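Local structure of phosphoribosylaminoimidazole-succinocarboxamide synthase (Ehrlichia chaffeensis str. Arkansas, 3KRE) at residues G120-S123 against Q127-D130; V112-L117 against K178-L183; I139-K144 against E170-L175; L225-T230 against Y250-H255. The protein catalyses the ATP-dependent joining of L-aspartate to 5-amino-1-(5-phospho-D-ribosyl)imidazole-4-carboxylate, giving the succinocarboxamide intermediate of de novo purine biosynthesis. One frame throughout, in Å; residues are numbered along the deposited sequence.

Interaction 1. Residues G120-S123 against Q127-D130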
# COMPACT_ATOMS: atom_id res chain seq x y z
N GLY A 120 2.73 -12.32 -8.98
CA GLY A 120 3.95 -11.53 -9.14
C GLY A 120 5.23 -12.36 -9.09
O GLY A 120 5.31 -13.43 -9.66
N ASN A 121 6.21 -11.84 -8.37
CA ASN A 121 7.52 -12.46 -8.27
C ASN A 121 7.50 -13.70 -7.36
O ASN A 121 8.37 -14.56 -7.47
CB ASN A 121 8.52 -11.44 -7.72
CG ASN A 121 8.91 -10.37 -8.77
OD1 ASN A 121 8.77 -10.59 -9.96
ND2 ASN A 121 9.41 -9.24 -8.31
N PHE A 122 6.51 -13.80 -6.48
CA PHE A 122 6.32 -14.99 -5.67
C PHE A 122 6.05 -16.17 -6.60
O PHE A 122 6.71 -17.20 -6.53
CB PHE A 122 5.17 -14.82 -4.65
CG PHE A 122 4.99 -15.99 -3.75
CD1 PHE A 122 5.52 -15.99 -2.45
CD2 PHE A 122 4.31 -17.11 -4.18
CE1 PHE A 122 5.37 -17.08 -1.63
CE2 PHE A 122 4.19 -18.22 -3.38
CZ PHE A 122 4.70 -18.19 -2.08
N SER A 123 5.04 -16.02 -7.46
CA SER A 123 4.71 -17.07 -8.43
C SER A 123 5.91 -17.45 -9.24
O SER A 123 6.15 -18.65 -9.45
CB SER A 123 3.67 -16.59 -9.42
OG SER A 123 2.50 -16.29 -8.75
N GLN A 127 7.76 -20.98 -8.86
CA GLN A 127 7.09 -21.63 -10.00
C GLN A 127 5.76 -22.25 -9.56
O GLN A 127 5.46 -23.44 -9.75
CB GLN A 127 8.04 -22.62 -10.69
CG GLN A 127 9.15 -21.91 -11.47
CD GLN A 127 8.67 -21.25 -12.76
OE1 GLN A 127 8.45 -21.93 -13.76
NE2 GLN A 127 8.54 -19.92 -12.75
N ILE A 128 4.94 -21.39 -8.96
CA ILE A 128 3.59 -21.69 -8.51
C ILE A 128 2.67 -20.79 -9.35
O ILE A 128 2.96 -19.62 -9.53
CB ILE A 128 3.45 -21.40 -6.99
CG1 ILE A 128 4.13 -22.50 -6.16
CG2 ILE A 128 2.01 -21.23 -6.55
CD1 ILE A 128 4.27 -22.09 -4.69
N ALA A 129 1.59 -21.34 -9.88
CA ALA A 129 0.72 -20.61 -10.79
C ALA A 129 0.07 -19.39 -10.11
O ALA A 129 -0.37 -19.48 -8.97
CB ALA A 129 -0.36 -21.58 -11.33
N ASP A 130 0.05 -18.24 -10.79
CA ASP A 130 -0.74 -17.08 -10.34
C ASP A 130 -2.15 -17.51 -9.91
O ASP A 130 -2.86 -18.24 -10.66
CB ASP A 130 -0.88 -16.03 -11.44
CG ASP A 130 0.33 -15.13 -11.60
OD1 ASP A 130 1.34 -15.23 -10.86
OD2 ASP A 130 0.27 -14.27 -12.49
O HOH W 1 3.59 -14.02 -11.80
O HOH W 2 1.04 -11.77 -11.22
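Ser123 meets the loop 127-130 twice, once through its carbonyl and once through its hydroxyl, and the first of these bonds belongs to a Schellman motif that ends helix 120-126. Gln127, with positive phi (47°), is the residue that leaves the helix, which lets Ile128 N turn back and bond to Ser123 O at 3.0 Å, with an N-H...O angle of 153°. Three residues beyond Gln127 the loop returns to the same serine: Ser123 OG donates to Asp130 OD1 over a short 2.6 Å, on the anti lone pair of that carboxylate oxygen. The serine hydroxyl lies beside its own backbone N and anti to the carbonyl carbon (chi1 -63°), which separates the two polar groups and lets each grip a different part of the loop. On another side of the helix, Phe122 CE2 meets Ile128 CD1 at 4.1 Å, an oblique apolar touch; the phenyl ring also lies edge-to-face with Phe134, and Ile128 leans on Ala118. Further out, Arg233 forms a salt bridge with Asp130 OD2 and so helps to fix the rotation of the carboxylate. Two waters complete the closure toward Gly120. One donates to both Gly120 O and Asp130 OD1, so that this oxygen receives two hydrogen bonds; the other accepts from Gly120 N at 2.9 Å while donating to Asp130 OD2.

Interaction 2. Residues V112-L117 against K178-L183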
# COMPACT_ATOMS: atom_id res chain seq x y z
N VAL A 112 6.09 -4.41 4.07
CA VAL A 112 5.49 -5.66 4.52
C VAL A 112 4.56 -6.11 3.41
O VAL A 112 3.64 -5.37 3.03
CB VAL A 112 4.72 -5.47 5.82
CG1 VAL A 112 4.24 -6.82 6.33
CG2 VAL A 112 5.59 -4.72 6.88
N VAL A 113 4.81 -7.29 2.86
CA VAL A 113 3.96 -7.81 1.79
C VAL A 113 3.17 -8.95 2.37
O VAL A 113 3.75 -9.85 2.97
CB VAL A 113 4.76 -8.26 0.55
CG1 VAL A 113 3.83 -8.92 -0.45
CG2 VAL A 113 5.51 -7.05 -0.09
N ILE A 114 1.85 -8.89 2.22
CA ILE A 114 0.92 -9.89 2.71
C ILE A 114 0.28 -10.55 1.49
O ILE A 114 -0.30 -9.87 0.63
CB ILE A 114 -0.18 -9.27 3.62
CG1 ILE A 114 0.43 -8.53 4.81
CG2 ILE A 114 -1.05 -10.37 4.15
CD1 ILE A 114 0.85 -7.10 4.52
N ARG A 115 0.39 -11.87 1.40
CA ARG A 115 -0.11 -12.63 0.23
C ARG A 115 -1.19 -13.63 0.62
O ARG A 115 -0.98 -14.49 1.51
CB ARG A 115 1.05 -13.37 -0.44
CG ARG A 115 2.30 -12.54 -0.73
CD ARG A 115 3.33 -13.32 -1.49
NE ARG A 115 4.54 -12.53 -1.72
CZ ARG A 115 4.72 -11.68 -2.74
NH1 ARG A 115 3.79 -11.52 -3.66
NH2 ARG A 115 5.86 -11.04 -2.85
N ASN A 116 -2.33 -13.54 -0.08
CA ASN A 116 -3.42 -14.48 0.04
C ASN A 116 -3.42 -15.54 -1.06
O ASN A 116 -3.75 -16.68 -0.81
CB ASN A 116 -4.76 -13.75 0.09
CG ASN A 116 -4.87 -12.87 1.33
OD1 ASN A 116 -4.63 -13.34 2.43
ND2 ASN A 116 -5.20 -11.61 1.14
N LEU A 117 -3.11 -15.12 -2.27
CA LEU A 117 -2.86 -16.01 -3.39
C LEU A 117 -1.47 -15.71 -3.94
O LEU A 117 -0.92 -14.64 -3.72
CB LEU A 117 -3.88 -15.80 -4.50
CG LEU A 117 -5.37 -15.61 -4.17
CD1 LEU A 117 -6.13 -15.42 -5.53
CD2 LEU A 117 -5.94 -16.77 -3.37
N LYS A 178 -4.40 -8.43 10.71
CA LYS A 178 -5.69 -7.81 11.03
C LYS A 178 -6.14 -6.93 9.85
O LYS A 178 -7.30 -6.99 9.42
CB LYS A 178 -5.61 -6.99 12.33
CG LYS A 178 -6.90 -6.26 12.75
CD LYS A 178 -6.81 -5.65 14.21
CE LYS A 178 -7.97 -4.61 14.46
NZ LYS A 178 -7.91 -3.95 15.80
N ILE A 179 -5.20 -6.16 9.32
CA ILE A 179 -5.46 -5.31 8.15
C ILE A 179 -5.89 -6.19 6.98
O ILE A 179 -6.84 -5.86 6.25
CB ILE A 179 -4.22 -4.41 7.82
CG1 ILE A 179 -4.06 -3.34 8.89
CG2 ILE A 179 -4.38 -3.75 6.41
CD1 ILE A 179 -2.68 -2.68 8.97
N ASN A 180 -5.19 -7.31 6.77
CA ASN A 180 -5.56 -8.25 5.73
C ASN A 180 -7.01 -8.71 5.91
O ASN A 180 -7.79 -8.72 4.97
CB ASN A 180 -4.61 -9.44 5.71
CG ASN A 180 -4.89 -10.42 4.55
OD1 ASN A 180 -5.26 -10.02 3.44
ND2 ASN A 180 -4.72 -11.73 4.83
N ASN A 181 -7.38 -9.09 7.13
CA ASN A 181 -8.76 -9.54 7.37
C ASN A 181 -9.78 -8.46 7.06
O ASN A 181 -10.77 -8.73 6.39
CB ASN A 181 -8.96 -9.98 8.80
CG ASN A 181 -8.22 -11.26 9.12
OD1 ASN A 181 -7.90 -12.04 8.22
ND2 ASN A 181 -7.97 -11.51 10.41
N ILE A 182 -9.54 -7.26 7.57
CA ILE A 182 -10.46 -6.13 7.34
C ILE A 182 -10.61 -5.78 5.86
O ILE A 182 -11.74 -5.71 5.30
CB ILE A 182 -10.01 -4.87 8.10
CG1 ILE A 182 -9.99 -5.13 9.62
CG2 ILE A 182 -10.94 -3.70 7.72
CD1 ILE A 182 -9.10 -4.11 10.38
N LEU A 183 -9.48 -5.59 5.19
CA LEU A 183 -9.50 -5.28 3.75
C LEU A 183 -10.07 -6.42 2.91
O LEU A 183 -10.81 -6.17 1.96
CB LEU A 183 -8.09 -4.92 3.24
CG LEU A 183 -7.41 -3.69 3.82
CD1 LEU A 183 -6.03 -3.43 3.19
CD2 LEU A 183 -8.32 -2.45 3.61
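Ile114 and Asn180 mark the nearest backbone approach, their CA atoms 7.3 Å apart, where strand 110-115 passes helix 166-189 just before the chain turns a corner at Asn116. The contact is carried by a pair of asparagines that meet from opposite directions and bond amide to amide. Asn116 ND2 donates to Asn180 OD1 at 2.8 Å and is almost straight (173°); in return Asn180 ND2 donates to Asn116 OD1 at 2.9 Å, somewhat more bent. Both acceptors are met on a lone pair in the carbonyl plane, and the two amides lie within 15° of one plane, so the bonds close a flat cyclic dimer. Asn116 ND2 also donates to Leu194 O of strand 192-204; because a donor is needed there, this bond sets the orientation of the Asn116 amide and, through the pair, that of Asn180. On the helix, Asn180 places CG anti to its backbone N (chi1 -176°), which points the amide at Asn116. Ile114 CG2 then rests above that amide instead of in its plane, 3.9 Å from Asn180 CG, and Phe197 and Pro137 pack beside the same asparagine. The amide of buried Asn180 thus has both its oxygen and its nitrogen bonded by Asn116. Arg115 takes the other side of the strand, where its NE forms a salt bridge with Glu140. Together these contacts describe a long helix packed on one face of a curled antiparallel sheet, in the alpha+beta fold of the SAICAR synthetase family.

Interaction 3. Residues I139-K144 against E170-L175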
# COMPACT_ATOMS: atom_id res chain seq x y z
N ILE A 139 3.29 -13.51 4.92
CA ILE A 139 3.94 -12.25 5.09
C ILE A 139 5.40 -12.40 4.69
O ILE A 139 6.07 -13.33 5.13
CB ILE A 139 3.89 -11.78 6.52
CG1 ILE A 139 2.44 -11.44 6.86
CG2 ILE A 139 4.79 -10.52 6.71
CD1 ILE A 139 2.21 -11.03 8.27
N GLU A 140 5.84 -11.48 3.86
CA GLU A 140 7.25 -11.32 3.53
C GLU A 140 7.70 -9.88 3.77
O GLU A 140 6.93 -8.93 3.53
CB GLU A 140 7.47 -11.69 2.08
CG GLU A 140 7.21 -13.17 1.67
CD GLU A 140 7.48 -13.43 0.20
OE1 GLU A 140 7.05 -12.60 -0.63
OE2 GLU A 140 8.13 -14.45 -0.14
N PHE A 141 8.94 -9.72 4.23
CA PHE A 141 9.52 -8.41 4.51
C PHE A 141 10.58 -8.03 3.50
O PHE A 141 11.38 -8.88 3.12
CB PHE A 141 10.16 -8.42 5.90
CG PHE A 141 9.19 -8.64 7.01
CD1 PHE A 141 8.34 -7.61 7.41
CD2 PHE A 141 9.11 -9.87 7.67
CE1 PHE A 141 7.46 -7.79 8.46
CE2 PHE A 141 8.19 -10.06 8.71
CZ PHE A 141 7.37 -9.02 9.11
N TYR A 142 10.60 -6.75 3.10
CA TYR A 142 11.63 -6.25 2.19
C TYR A 142 12.22 -4.98 2.74
O TYR A 142 11.53 -4.18 3.33
CB TYR A 142 11.06 -6.00 0.80
CG TYR A 142 10.49 -7.24 0.18
CD1 TYR A 142 11.23 -7.97 -0.73
CD2 TYR A 142 9.21 -7.69 0.53
CE1 TYR A 142 10.73 -9.10 -1.30
CE2 TYR A 142 8.70 -8.84 -0.03
CZ TYR A 142 9.47 -9.54 -0.96
OH TYR A 142 8.97 -10.70 -1.52
N TYR A 143 13.52 -4.81 2.56
CA TYR A 143 14.19 -3.57 2.86
C TYR A 143 13.91 -2.56 1.73
O TYR A 143 14.17 -2.87 0.56
CB TYR A 143 15.68 -3.86 2.92
CG TYR A 143 16.56 -2.63 3.14
CD1 TYR A 143 16.22 -1.69 4.11
CD2 TYR A 143 17.75 -2.46 2.43
CE1 TYR A 143 17.03 -0.58 4.34
CE2 TYR A 143 18.55 -1.38 2.66
CZ TYR A 143 18.17 -0.43 3.61
OH TYR A 143 18.96 0.67 3.87
N LYS A 144 13.37 -1.39 2.06
CA LYS A 144 13.00 -0.42 1.02
C LYS A 144 14.26 0.35 0.59
O LYS A 144 14.80 1.17 1.35
CB LYS A 144 11.87 0.52 1.47
CG LYS A 144 11.12 1.16 0.25
CD LYS A 144 9.91 2.02 0.62
CE LYS A 144 9.13 2.44 -0.64
NZ LYS A 144 8.04 3.44 -0.38
N GLU A 170 6.64 -8.49 16.30
CA GLU A 170 5.44 -9.30 16.52
C GLU A 170 4.20 -8.44 16.25
O GLU A 170 3.23 -8.90 15.65
CB GLU A 170 5.44 -9.90 17.92
CG GLU A 170 4.09 -10.50 18.41
CD GLU A 170 3.46 -11.65 17.58
OE1 GLU A 170 3.49 -11.67 16.30
OE2 GLU A 170 2.81 -12.51 18.24
N LYS A 171 4.22 -7.19 16.70
CA LYS A 171 3.06 -6.29 16.51
C LYS A 171 2.79 -6.04 15.01
O LYS A 171 1.66 -6.09 14.56
CB LYS A 171 3.28 -4.97 17.23
CG LYS A 171 2.15 -3.96 17.11
CD LYS A 171 0.93 -4.31 17.93
CE LYS A 171 -0.00 -3.08 18.09
NZ LYS A 171 0.41 -2.09 19.17
N ILE A 172 3.85 -5.81 14.25
CA ILE A 172 3.67 -5.49 12.84
C ILE A 172 3.02 -6.66 12.10
O ILE A 172 2.20 -6.47 11.18
CB ILE A 172 4.99 -5.01 12.19
CG1 ILE A 172 4.72 -4.12 10.98
CG2 ILE A 172 5.90 -6.13 11.77
CD1 ILE A 172 5.96 -3.33 10.57
N LYS A 173 3.33 -7.87 12.52
CA LYS A 173 2.72 -9.04 11.90
C LYS A 173 1.24 -9.17 12.30
O LYS A 173 0.37 -9.47 11.46
CB LYS A 173 3.51 -10.30 12.24
CG LYS A 173 4.96 -10.22 11.73
CD LYS A 173 5.67 -11.59 11.82
CE LYS A 173 6.16 -11.86 13.16
NZ LYS A 173 6.70 -13.28 13.21
N ILE A 174 0.95 -8.91 13.56
CA ILE A 174 -0.44 -8.99 14.06
C ILE A 174 -1.29 -7.93 13.32
O ILE A 174 -2.41 -8.22 12.82
CB ILE A 174 -0.51 -8.76 15.57
CG1 ILE A 174 0.07 -9.97 16.33
CG2 ILE A 174 -1.96 -8.44 16.00
CD1 ILE A 174 0.36 -9.64 17.82
N LEU A 175 -0.75 -6.72 13.23
CA LEU A 175 -1.45 -5.61 12.56
C LEU A 175 -1.65 -5.92 11.08
O LEU A 175 -2.73 -5.64 10.54
CB LEU A 175 -0.68 -4.28 12.71
CG LEU A 175 -0.64 -3.67 14.11
CD1 LEU A 175 0.32 -2.42 14.15
CD2 LEU A 175 -2.07 -3.30 14.64
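Phe141 and Lys173 form the tight part of this contact, a purely van der Waals meeting of strand 139-143 with helix 170-175, whose axes approach to 10.5 Å at 127°. The aliphatic part of Lys173 comes to the edge of the phenyl ring, with Lys173 CG 3.8 Å from Phe141 CZ and close to the ring plane. Ile172 adds its CG2 obliquely, 4.0 Å from Phe141 CE1; that methyl lies between its own backbone N and carbonyl carbon. From within the strand, Ile139 CG2 lies over one face of the Phe141 ring, displaced toward the rim, 3.8 Å above the plane, so the phenyl group is held from several directions. The looser side is that of Ile139 CD1, which lies 4.0 Å from Lys173 O, with CA and CB of the lysine little farther. Here both residues are partly exposed, and the lysine chain, bent at chi3 (-81°), carries NZ onward to a salt bridge with Glu155. Glu140 and Tyr142 turn to the other side of the strand, the tyrosine OH donating to Glu140 OE1 from above the carboxylate plane. Ile139 and Phe141 thus face the helix, as in helix-on-sheet packing against an antiparallel sheet.

Interaction 4. Residues L225-T230 against Y250-H255. With EDO (1,2-ethanediol), chain H.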
# COMPACT_ATOMS: atom_id res chain seq x y z
N LEU A 225 -5.75 -6.81 -6.90
CA LEU A 225 -7.22 -6.79 -6.71
C LEU A 225 -7.83 -7.43 -7.92
O LEU A 225 -7.69 -6.92 -9.02
CB LEU A 225 -7.72 -5.35 -6.60
CG LEU A 225 -7.23 -4.57 -5.40
CD1 LEU A 225 -7.60 -3.03 -5.49
CD2 LEU A 225 -7.65 -5.16 -4.02
N TRP A 226 -8.49 -8.57 -7.75
CA TRP A 226 -9.10 -9.26 -8.89
C TRP A 226 -10.60 -9.32 -8.72
O TRP A 226 -11.09 -9.62 -7.65
CB TRP A 226 -8.60 -10.70 -9.03
CG TRP A 226 -7.13 -10.87 -9.28
CD1 TRP A 226 -6.21 -9.88 -9.48
CD2 TRP A 226 -6.42 -12.10 -9.38
NE1 TRP A 226 -4.97 -10.41 -9.68
CE2 TRP A 226 -5.07 -11.78 -9.61
CE3 TRP A 226 -6.79 -13.45 -9.26
CZ2 TRP A 226 -4.08 -12.76 -9.74
CZ3 TRP A 226 -5.80 -14.42 -9.41
CH2 TRP A 226 -4.46 -14.07 -9.63
N ASP A 227 -11.34 -9.06 -9.79
CA ASP A 227 -12.75 -9.26 -9.80
C ASP A 227 -13.03 -10.75 -9.54
O ASP A 227 -12.43 -11.64 -10.15
CB ASP A 227 -13.33 -8.82 -11.15
CG ASP A 227 -14.82 -9.03 -11.21
OD1 ASP A 227 -15.50 -8.29 -10.49
OD2 ASP A 227 -15.27 -9.96 -11.91
N ILE A 228 -13.93 -11.04 -8.60
CA ILE A 228 -14.12 -12.44 -8.17
C ILE A 228 -14.72 -13.34 -9.28
O ILE A 228 -14.27 -14.48 -9.49
CB ILE A 228 -14.97 -12.49 -6.87
CG1 ILE A 228 -14.06 -12.16 -5.68
CG2 ILE A 228 -15.63 -13.87 -6.68
CD1 ILE A 228 -14.80 -11.92 -4.35
N SER A 229 -15.70 -12.82 -9.99
CA SER A 229 -16.40 -13.60 -10.98
C SER A 229 -15.56 -13.93 -12.24
O SER A 229 -15.71 -15.02 -12.82
CB SER A 229 -17.70 -12.89 -11.37
OG SER A 229 -17.44 -11.67 -12.04
N THR A 230 -14.67 -13.01 -12.65
CA THR A 230 -13.93 -13.13 -13.93
C THR A 230 -12.44 -13.32 -13.77
O THR A 230 -11.74 -13.67 -14.72
CB THR A 230 -14.09 -11.86 -14.74
OG1 THR A 230 -13.67 -10.75 -13.93
CG2 THR A 230 -15.53 -11.67 -15.10
N TYR A 250 -8.79 0.96 -12.03
CA TYR A 250 -8.72 1.76 -10.80
C TYR A 250 -10.08 2.41 -10.53
O TYR A 250 -10.51 2.48 -9.38
CB TYR A 250 -7.67 2.86 -10.90
CG TYR A 250 -6.22 2.41 -10.85
CD1 TYR A 250 -5.32 3.06 -10.03
CD2 TYR A 250 -5.76 1.32 -11.58
CE1 TYR A 250 -3.97 2.66 -9.97
CE2 TYR A 250 -4.41 0.91 -11.52
CZ TYR A 250 -3.52 1.62 -10.73
OH TYR A 250 -2.21 1.21 -10.66
N ARG A 251 -10.75 2.86 -11.59
CA ARG A 251 -12.08 3.46 -11.43
C ARG A 251 -13.12 2.44 -10.99
O ARG A 251 -14.00 2.74 -10.17
CB ARG A 251 -12.56 4.15 -12.70
CG ARG A 251 -13.62 5.21 -12.43
CD ARG A 251 -14.10 5.87 -13.70
NE ARG A 251 -13.06 6.74 -14.26
CZ ARG A 251 -12.44 6.58 -15.43
NH1 ARG A 251 -12.75 5.57 -16.24
NH2 ARG A 251 -11.53 7.46 -15.79
N GLU A 252 -13.04 1.22 -11.51
CA GLU A 252 -13.92 0.17 -11.01
C GLU A 252 -13.75 -0.06 -9.50
O GLU A 252 -14.75 -0.21 -8.76
CB GLU A 252 -13.67 -1.13 -11.80
CG GLU A 252 -14.48 -2.36 -11.35
CD GLU A 252 -14.48 -3.53 -12.35
OE1 GLU A 252 -14.19 -3.32 -13.56
OE2 GLU A 252 -14.81 -4.67 -11.93
N VAL A 253 -12.51 -0.08 -9.02
CA VAL A 253 -12.27 -0.27 -7.59
C VAL A 253 -12.92 0.92 -6.85
O VAL A 253 -13.66 0.73 -5.85
CB VAL A 253 -10.77 -0.34 -7.25
CG1 VAL A 253 -10.54 -0.37 -5.69
CG2 VAL A 253 -10.13 -1.55 -7.95
N ALA A 254 -12.67 2.14 -7.33
CA ALA A 254 -13.27 3.31 -6.67
C ALA A 254 -14.79 3.28 -6.65
O ALA A 254 -15.43 3.62 -5.64
CB ALA A 254 -12.78 4.59 -7.30
N HIS A 255 -15.37 2.90 -7.77
CA HIS A 255 -16.82 2.83 -7.84
C HIS A 255 -17.41 1.82 -6.92
O HIS A 255 -18.39 2.11 -6.24
CB HIS A 255 -17.27 2.55 -9.25
CG HIS A 255 -17.08 3.69 -10.18
ND1 HIS A 255 -17.16 3.56 -11.55
CD2 HIS A 255 -16.84 5.00 -9.94
CE1 HIS A 255 -16.95 4.74 -12.11
NE2 HIS A 255 -16.77 5.64 -11.15
C1 EDO H . -11.36 -3.37 -15.25
O1 EDO H . -12.46 -4.22 -15.61
C2 EDO H . -10.58 -2.83 -16.45
O2 EDO H . -11.49 -2.38 -17.46
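Leu225 sets its CD1 methyl against both branches of Val253, 3.8 Å from Val253 CG2 and 4.0 Å from Val253 CG1. The two side chains cross at about a right angle, and Phe187 of helix 166-189 packs against both. Beside them two acidic groups meet. Glu252, extended from the helix with CG anti to the backbone N (chi1 178°), brings OE2 to 4.0 Å from Asp227 OD1, with the carboxylate planes 69° apart. No bond joins these like charges; a long, weak ion pair of Asp227 OD1 with Lys256 may ease their repulsion. The other aspartate oxygen is engaged in the turn that follows the strand. Asp227 OD2 accepts from Ser229 OG at 2.8 Å on its syn side, and from Thr230 OG1 at 2.7 Å and Thr230 N at 3.2 Å on its anti side. Three donors on one oxygen fix the carboxylate's rotation. Glu252 OE1 accepts from O1 of a 1,2-ethanediol at 2.8 Å; this molecule, probably from the crystallisation liquor, is also bonded to Lys232 and Asn245. Strand 223-227 is thus joined to helix 246-257 through hydrophobic packing, while the chain leaving the strand is folded by an Asx motif that begins at Asp227.

The contacts open along the chain in the order 2, 1, 3, 4, with interactions 1 and 3 both nested in the loop closed by interaction 2. Interactions 2 and 3, centres 11 Å apart, share helix 166-189 and the neighbouring strands 110-115 and 133-143, between which Val113 N probably donates to Glu140 O. Interaction 1 caps the helix connecting those strands, its centre about 17 Å from that of interaction 2. Interaction 4 reaches the same sheet on the other side of the chain's centre from interaction 3; Trp226 touches Leu117 and Asp130. Interactions 2, 3 and 4 thus pack helices on one curled sheet, while interaction 1 shapes the connection between two of its strands.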